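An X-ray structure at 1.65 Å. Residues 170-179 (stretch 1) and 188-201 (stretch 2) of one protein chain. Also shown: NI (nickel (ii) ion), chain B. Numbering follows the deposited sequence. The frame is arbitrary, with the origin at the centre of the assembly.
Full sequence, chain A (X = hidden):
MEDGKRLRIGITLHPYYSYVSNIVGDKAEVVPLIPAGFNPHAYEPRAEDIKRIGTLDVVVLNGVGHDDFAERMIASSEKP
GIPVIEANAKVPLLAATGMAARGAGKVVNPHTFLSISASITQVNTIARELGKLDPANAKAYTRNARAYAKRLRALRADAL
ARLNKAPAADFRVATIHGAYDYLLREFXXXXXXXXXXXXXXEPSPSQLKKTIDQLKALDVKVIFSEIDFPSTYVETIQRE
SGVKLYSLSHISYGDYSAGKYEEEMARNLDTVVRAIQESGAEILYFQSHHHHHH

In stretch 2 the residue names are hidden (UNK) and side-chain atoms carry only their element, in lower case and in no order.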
ATOM      1  N   ASP A 170     -14.416 -17.005  15.813  1.00 29.65           N
ATOM      2  CA  ASP A 170     -14.250 -17.905  14.652  1.00 29.69           C
ATOM      3  C   ASP A 170     -14.118 -17.176  13.291  1.00 30.38           C
ATOM      4  O   ASP A 170     -14.133 -17.837  12.240  1.00 29.68           O
ATOM      5  CB  ASP A 170     -15.409 -18.931  14.613  1.00 33.13           C
ATOM      6  CG  ASP A 170     -16.776 -18.387  14.212  1.00 42.55           C
ATOM      7  OD1 ASP A 170     -16.989 -17.156  14.325  1.00 41.77           O
ATOM      8  OD2 ASP A 170     -17.636 -19.194  13.786  1.00 47.49           O
ATOM      9  N   PHE A 171     -14.017 -15.832  13.304  1.00 26.18           N
ATOM     10  CA  PHE A 171     -13.927 -15.067  12.060  1.00 24.71           C
ATOM     11  C   PHE A 171     -12.509 -15.101  11.485  1.00 28.73           C
ATOM     12  O   PHE A 171     -11.731 -14.166  11.677  1.00 28.96           O
ATOM     13  CB  PHE A 171     -14.433 -13.637  12.253  1.00 26.11           C
ATOM     14  CG  PHE A 171     -14.551 -12.814  10.991  1.00 26.76           C
ATOM     15  CD1 PHE A 171     -15.576 -13.049  10.080  1.00 28.82           C
ATOM     16  CD2 PHE A 171     -13.651 -11.787  10.726  1.00 27.99           C
ATOM     17  CE1 PHE A 171     -15.703 -12.266   8.928  1.00 28.95           C
ATOM     18  CE2 PHE A 171     -13.788 -10.994   9.583  1.00 29.86           C
ATOM     19  CZ  PHE A 171     -14.811 -11.244   8.688  1.00 27.65           C
ATOM     20  N   ARG A 172     -12.161 -16.205  10.820  1.00 24.72           N
ATOM     21  CA  ARG A 172     -10.841 -16.325  10.189  1.00 23.73           C
ATOM     22  C   ARG A 172     -10.888 -15.724   8.802  1.00 25.41           C
ATOM     23  O   ARG A 172     -11.878 -15.875   8.081  1.00 23.83           O
ATOM     24  CB  ARG A 172     -10.334 -17.757  10.164  1.00 22.71           C
ATOM     25  CG  ARG A 172      -9.758 -18.242  11.509  1.00 28.20           C
ATOM     26  CD  ARG A 172      -9.082 -19.594  11.314  1.00 26.15           C
ATOM     27  NE  ARG A 172      -8.652 -20.229  12.566  1.00 28.31           N
ATOM     28  CZ  ARG A 172      -7.474 -20.022  13.151  1.00 37.94           C
ATOM     29  NH1 ARG A 172      -6.613 -19.147  12.638  1.00 28.80           N
ATOM     30  NH2 ARG A 172      -7.163 -20.660  14.274  1.00 28.70           N
ATOM     31  N   VAL A 173      -9.793 -15.055   8.429  1.00 23.14           N
ATOM     32  CA  VAL A 173      -9.635 -14.301   7.184  1.00 22.17           C
ATOM     33  C   VAL A 173      -8.466 -14.835   6.350  1.00 23.88           C
ATOM     34  O   VAL A 173      -7.416 -15.148   6.895  1.00 22.94           O
ATOM     35  CB  VAL A 173      -9.375 -12.807   7.596  1.00 27.26           C
ATOM     36  CG1 VAL A 173      -8.842 -11.954   6.453  1.00 26.34           C
ATOM     37  CG2 VAL A 173     -10.629 -12.179   8.205  1.00 27.26           C
ATOM     38  N   ALA A 174      -8.651 -14.887   5.034  1.00 21.98           N
ATOM     39  CA  ALA A 174      -7.595 -15.220   4.081  1.00 20.52           C
ATOM     40  C   ALA A 174      -7.511 -14.080   3.034  1.00 23.57           C
ATOM     41  O   ALA A 174      -8.490 -13.358   2.821  1.00 23.14           O
ATOM     42  CB  ALA A 174      -7.886 -16.543   3.394  1.00 21.83           C
ATOM     43  N   THR A 175      -6.343 -13.904   2.400  1.00 19.93           N
ATOM     44  CA  THR A 175      -6.169 -12.915   1.338  1.00 19.90           C
ATOM     45  C   THR A 175      -5.422 -13.583   0.183  1.00 23.00           C
ATOM     46  O   THR A 175      -4.675 -14.535   0.418  1.00 22.91           O
ATOM     47  CB  THR A 175      -5.460 -11.613   1.788  1.00 24.38           C
ATOM     48  OG1 THR A 175      -4.058 -11.841   2.020  1.00 23.98           O
ATOM     49  CG2 THR A 175      -6.131 -10.938   3.000  1.00 20.67           C
ATOM     50  N   ILE A 176      -5.596 -13.082  -1.049  1.00 20.09           N
ATOM     51  CA  ILE A 176      -4.847 -13.647  -2.202  1.00 20.27           C
ATOM     52  C   ILE A 176      -3.402 -13.098  -2.142  1.00 23.28           C
ATOM     53  O   ILE A 176      -2.444 -13.878  -2.126  1.00 22.68           O
ATOM     54  CB  ILE A 176      -5.531 -13.270  -3.558  1.00 24.10           C
ATOM     55  CG1 ILE A 176      -6.940 -13.911  -3.718  1.00 24.39           C
ATOM     56  CG2 ILE A 176      -4.613 -13.625  -4.763  1.00 23.22           C
ATOM     57  CD1 ILE A 176      -7.016 -15.429  -3.716  1.00 27.62           C
ATOM     58  N   HIS A 177      -3.273 -11.748  -2.107  1.00 20.35           N
ATOM     59  CA  HIS A 177      -2.000 -11.019  -2.035  1.00 21.10           C
ATOM     60  C   HIS A 177      -1.716 -10.719  -0.561  1.00 25.29           C
ATOM     61  O   HIS A 177      -2.653 -10.441   0.184  1.00 25.46           O
ATOM     62  CB  HIS A 177      -2.096  -9.721  -2.859  1.00 21.64           C
ATOM     63  CG  HIS A 177      -0.790  -9.059  -3.170  1.00 25.07           C
ATOM     64  ND1 HIS A 177      -0.037  -9.433  -4.279  1.00 28.09           N
ATOM     65  CD2 HIS A 177      -0.192  -8.001  -2.576  1.00 24.86           C
ATOM     66  CE1 HIS A 177       1.000  -8.608  -4.303  1.00 26.78           C
ATOM     67  NE2 HIS A 177       0.932  -7.707  -3.318  1.00 25.63           N
ATOM     68  N   GLY A 178      -0.451 -10.799  -0.141  1.00 23.29           N
ATOM     69  CA  GLY A 178      -0.090 -10.545   1.263  1.00 25.15           C
ATOM     70  C   GLY A 178      -0.015  -9.059   1.615  1.00 31.75           C
ATOM     71  O   GLY A 178       0.919  -8.631   2.293  1.00 34.25           O
ATOM     72  N   ALA A 179      -0.996  -8.264   1.163  1.00 27.33           N
ATOM     73  CA  ALA A 179      -0.995  -6.809   1.293  1.00 26.63           C
ATOM     74  C   ALA A 179      -1.736  -6.225   2.487  1.00 30.03           C
ATOM     75  O   ALA A 179      -1.604  -5.016   2.718  1.00 29.40           O
ATOM     76  CB  ALA A 179      -1.592  -6.203   0.022  1.00 27.71           C
ATOM     77  N   UNK A 188      -7.779  -4.983  14.798  1.00 27.67           N
ATOM     78  CA  UNK A 188      -7.313  -5.948  15.794  1.00 27.86           C
ATOM     79  C   UNK A 188      -7.439  -7.364  15.257  1.00 32.16           C
ATOM     80  O   UNK A 188      -7.611  -8.329  16.020  1.00 32.90           O
ATOM     81  N   UNK A 189      -7.362  -7.492  13.918  1.00 27.28           N
ATOM     82  CA  UNK A 189      -7.514  -8.767  13.233  1.00 26.57           C
ATOM     83  C   UNK A 189      -6.226  -9.213  12.573  1.00 28.17           C
ATOM     84  O   UNK A 189      -5.343  -8.401  12.295  1.00 26.28           O
ATOM     85  c   UNK A 189     -10.064  -8.535  12.754  1.00 33.59           C
ATOM     86  c   UNK A 189     -11.029  -8.201  11.641  1.00 34.21           C
ATOM     87  c   UNK A 189     -10.515  -9.823  13.461  1.00 39.01           C
ATOM     88  c   UNK A 189      -8.647  -8.684  12.201  1.00 26.74           C
ATOM     89  N   UNK A 190      -6.136 -10.512  12.323  1.00 25.54           N
ATOM     90  CA  UNK A 190      -4.980 -11.173  11.725  1.00 25.72           C
ATOM     91  C   UNK A 190      -5.422 -11.935  10.466  1.00 28.25           C
ATOM     92  O   UNK A 190      -6.582 -12.326  10.353  1.00 28.08           O
ATOM     93  c   UNK A 190      -2.499 -13.032  14.146  1.00 65.10           C
ATOM     94  c   UNK A 190      -4.438 -12.209  12.724  1.00 28.33           C
ATOM     95  c   UNK A 190      -3.044 -11.932  13.249  1.00 44.14           C
ATOM     96  o   UNK A 190      -3.308 -13.819  14.694  1.00 50.25           O
ATOM     97  o   UNK A 190      -1.260 -13.110  14.299  1.00 65.65           O
ATOM     98  N   UNK A 191      -4.485 -12.159   9.547  1.00 23.27           N
ATOM     99  CA  UNK A 191      -4.714 -12.935   8.330  1.00 23.28           C
ATOM    100  C   UNK A 191      -4.274 -14.388   8.641  1.00 26.78           C
ATOM    101  O   UNK A 191      -3.100 -14.636   8.955  1.00 27.83           O
ATOM    102  c   UNK A 191      -4.102 -13.277   5.889  1.00 24.63           C
ATOM    103  c   UNK A 191      -3.944 -12.365   7.105  1.00 25.03           C
ATOM    104  c   UNK A 191      -4.412 -10.946   6.768  1.00 24.69           C
ATOM    105  N   UNK A 192      -5.209 -15.341   8.545  1.00 22.29           N
ATOM    106  CA  UNK A 192      -4.899 -16.756   8.786  1.00 21.02           C
ATOM    107  C   UNK A 192      -4.013 -17.314   7.652  1.00 24.99           C
ATOM    108  O   UNK A 192      -3.049 -18.049   7.909  1.00 24.09           O
ATOM    109  c   UNK A 192      -5.968 -19.101   8.859  1.00 25.07           C
ATOM    110  o   UNK A 192      -6.780 -17.283  10.206  1.00 26.42           O
ATOM    111  c   UNK A 192      -6.200 -17.576   8.935  1.00 26.06           C
ATOM    112  N   UNK A 193      -4.378 -17.000   6.393  1.00 22.41           N
ATOM    113  CA  UNK A 193      -3.647 -17.557   5.261  1.00 23.34           C
ATOM    114  C   UNK A 193      -3.591 -16.604   4.078  1.00 23.92           C
ATOM    115  O   UNK A 193      -4.546 -15.887   3.822  1.00 21.26           O
ATOM    116  c   UNK A 193      -4.298 -18.878   4.833  1.00 24.84           C
ATOM    117  N   UNK A 194      -2.475 -16.649   3.331  1.00 19.73           N
ATOM    118  CA  UNK A 194      -2.254 -15.868   2.105  1.00 19.34           C
ATOM    119  C   UNK A 194      -2.062 -16.917   0.988  1.00 22.45           C
ATOM    120  O   UNK A 194      -1.223 -17.823   1.114  1.00 21.61           O
ATOM    121  c   UNK A 194      -1.043 -14.894   2.248  1.00 23.19           C
ATOM    122  c   UNK A 194      -0.700 -14.221   0.917  1.00 23.58           C
ATOM    123  c   UNK A 194      -1.304 -13.844   3.335  1.00 22.76           C
ATOM    124  N   UNK A 195      -2.875 -16.821  -0.072  1.00 20.30           N
ATOM    125  CA  UNK A 195      -2.855 -17.789  -1.176  1.00 20.81           C
ATOM    126  C   UNK A 195      -1.537 -17.735  -1.962  1.00 23.66           C
ATOM    127  O   UNK A 195      -0.980 -18.796  -2.269  1.00 23.44           O
ATOM    128  c   UNK A 195      -5.393 -17.742  -1.246  1.00 23.99           C
ATOM    129  c   UNK A 195      -4.112 -17.674  -2.082  1.00 24.27           C
ATOM    130  c   UNK A 195      -4.113 -18.745  -3.183  1.00 24.09           C
ATOM    131  N   UNK A 196      -1.054 -16.530  -2.298  1.00 21.15           N
ATOM    132  CA  UNK A 196       0.220 -16.403  -3.024  1.00 21.06           C
ATOM    133  C   UNK A 196       1.365 -16.908  -2.116  1.00 23.64           C
ATOM    134  O   UNK A 196       1.501 -16.452  -0.975  1.00 22.59           O
ATOM    135  c   UNK A 196      -0.137 -13.174  -5.191  1.00 38.14           C
ATOM    136  c   UNK A 196      -0.407 -14.549  -4.612  1.00 22.54           C
ATOM    137  o   UNK A 196      -0.584 -12.933  -6.331  1.00 30.25           O
ATOM    138  o   UNK A 196       0.524 -12.344  -4.527  1.00 24.01           O
ATOM    139  c   UNK A 196       0.462 -14.955  -3.433  1.00 20.90           C
ATOM    140  N   UNK A 197       2.161 -17.889  -2.574  1.00 22.80           N
ATOM    141  CA  UNK A 197       3.227 -18.432  -1.694  1.00 22.92           C
ATOM    142  C   UNK A 197       4.320 -17.431  -1.306  1.00 27.21           C
ATOM    143  O   UNK A 197       5.010 -17.627  -0.297  1.00 28.53           O
ATOM    144  c   UNK A 197       3.780 -19.622  -2.483  1.00 24.80           C
ATOM    145  c   UNK A 197       3.425 -19.333  -3.925  1.00 28.89           C
ATOM    146  c   UNK A 197       2.108 -18.586  -3.874  1.00 24.27           C
ATOM    147  N   UNK A 198       4.481 -16.372  -2.111  1.00 24.06           N
ATOM    148  CA  UNK A 198       5.430 -15.271  -1.873  1.00 23.58           C
ATOM    149  C   UNK A 198       4.881 -14.039  -2.572  1.00 25.50           C
ATOM    150  O   UNK A 198       4.010 -14.161  -3.446  1.00 24.30           O
ATOM    151  c   UNK A 198       6.813 -15.615  -2.436  1.00 24.54           C
ATOM    152  N   UNK A 199       5.373 -12.861  -2.171  1.00 22.62           N
ATOM    153  CA  UNK A 199       4.913 -11.573  -2.705  1.00 21.67           C
ATOM    154  C   UNK A 199       4.819 -11.531  -4.239  1.00 25.61           C
ATOM    155  O   UNK A 199       5.846 -11.582  -4.931  1.00 25.52           O
ATOM    156  n   UNK A 199       6.070  -7.976  -2.753  1.00 25.36           N
ATOM    157  c   UNK A 199       5.265  -6.952  -3.004  1.00 24.25           C
ATOM    158  c   UNK A 199       3.951  -8.645  -2.620  1.00 25.10           C
ATOM    159  c   UNK A 199       5.240  -9.058  -2.516  1.00 24.39           C
ATOM    160  n   UNK A 199       3.991  -7.311  -2.958  1.00 23.93           N
ATOM    161  c   UNK A 199       5.793 -10.410  -2.189  1.00 22.12           C
ATOM    162  N   UNK A 200       3.574 -11.499  -4.736  1.00 22.66           N
ATOM    163  CA  UNK A 200       3.251 -11.392  -6.154  1.00 23.27           C
ATOM    164  C   UNK A 200       3.512 -12.620  -6.994  1.00 28.25           C
ATOM    165  O   UNK A 200       3.509 -12.530  -8.223  1.00 29.31           O
ATOM    166  N   UNK A 201       3.721 -13.775  -6.336  1.00 23.89           N
ATOM    167  CA  UNK A 201       3.974 -15.064  -7.001  1.00 24.72           C
ATOM    168  C   UNK A 201       2.699 -15.901  -7.021  1.00 28.26           C
ATOM    169  O   UNK A 201       2.095 -16.143  -5.967  1.00 27.29           O
ATOM    170  c   UNK A 201       6.863 -14.265  -7.746  1.00 35.23           C
ATOM    171  c   UNK A 201       5.190 -15.807  -6.354  1.00 28.21           C
ATOM    172  c   UNK A 201       6.488 -14.926  -6.376  1.00 30.25           C
ATOM    173  c   UNK A 201       5.445 -17.174  -7.010  1.00 27.22           C
TER
HETATM  174 NI    NI B 401       2.302  -6.013  -3.218  1.00 22.78          NI
HETATM  175  O   HOH W   1      -7.763 -14.784  10.403  1.00 24.37           O
HETATM  176  O   HOH W   2      -2.033 -10.729  -6.287  1.00 29.05           O
HETATM  177  O   HOH W   3       1.559 -11.876  -1.921  1.00 26.47           O

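Position 188 has no side-chain atoms and a positive phi of 76°, just after a helix ends in a Schellman motif; it is Gly188, a residue at ease with that phi. Position 189 carries four carbons forked at the second, a tip 4.4 Å from Phe171 CE2. This is Leu189, whose CD1 meets the edge of the ring.

At 190, three carbons end in two oxygens, all beyond contact range of stretch 1. It is Glu190, exposed, where its carboxylate can meet solvent; its backbone O receives a hydrogen bond from water 1, which accepts one from Val173 N. Position 191 has one carbon bearing two more, an outer one 4.1 Å from Thr175 OG1. This is Val191, beta-branched and so suited to its extended backbone.

Position 192 has a carbon carrying one oxygen and one carbon. The oxygen accepts a hydrogen bond from Arg172 NH1 at 3.1 Å, in the guanidinium plane. This is Thr192, whose OG1 also lies 2.7 Å from the O of water 1, while its N donates to Val173 O (2.8 Å).

A lone carbon at 193 shares a face of the sheet with the methyl of Ala174, its partner in parallel register; it is Ala193, as small as that partner. Its O accepts from Thr175 N at 3.0 Å. Position 194 has a carbon bearing two others, one 3.7 Å from Thr175 OG1, the other 3.6 Å from Gly178 N. This is Val194, a beta-branched strand residue on the other face with Thr175. The same fork at 195 puts a carbon 3.8 Å from Ile176 CD1: Val195, apolar and buried; its N donates to Thr175 O (3.0 Å).

At 196, three carbons end in two oxygens, one 3.0 Å from His177 ND1. This is Glu196, whose OE1 accepts that weak bond. Waters 2 and 3 donate to its OE2 and OE1 and accept from His177 ND1 and Gly178 N. Its own N donates to Ile176 O (3.0 Å).

Three carbons at 197 close onto N: Pro197, whose ring suits phi -64°. One carbon at 198 is Ala198, small and exposed. Neither touches stretch 1. Position 199 has one carbon and a ring of three carbons and two nitrogens, one nitrogen 2.1 Å from NI. This is His199, a good nickel ligand, binding through NE2 as His177 NE2 does at 2.2 Å. Position 200, without side chain and with phi 72°, is Gly200, suited to the type II turn from Ala198 to 201. Position 201 has four carbons forked at the first, one arm two carbons long, with CB pointing away from stretch 1: it is Ile201.

The contact thus joins a short parallel pairing, held by backbone hydrogen bonds, to a polar end where Glu196 engages His177 and both histidines share the metal.

Stretch 2 (188-201) GLEVTAVVEPAHGI
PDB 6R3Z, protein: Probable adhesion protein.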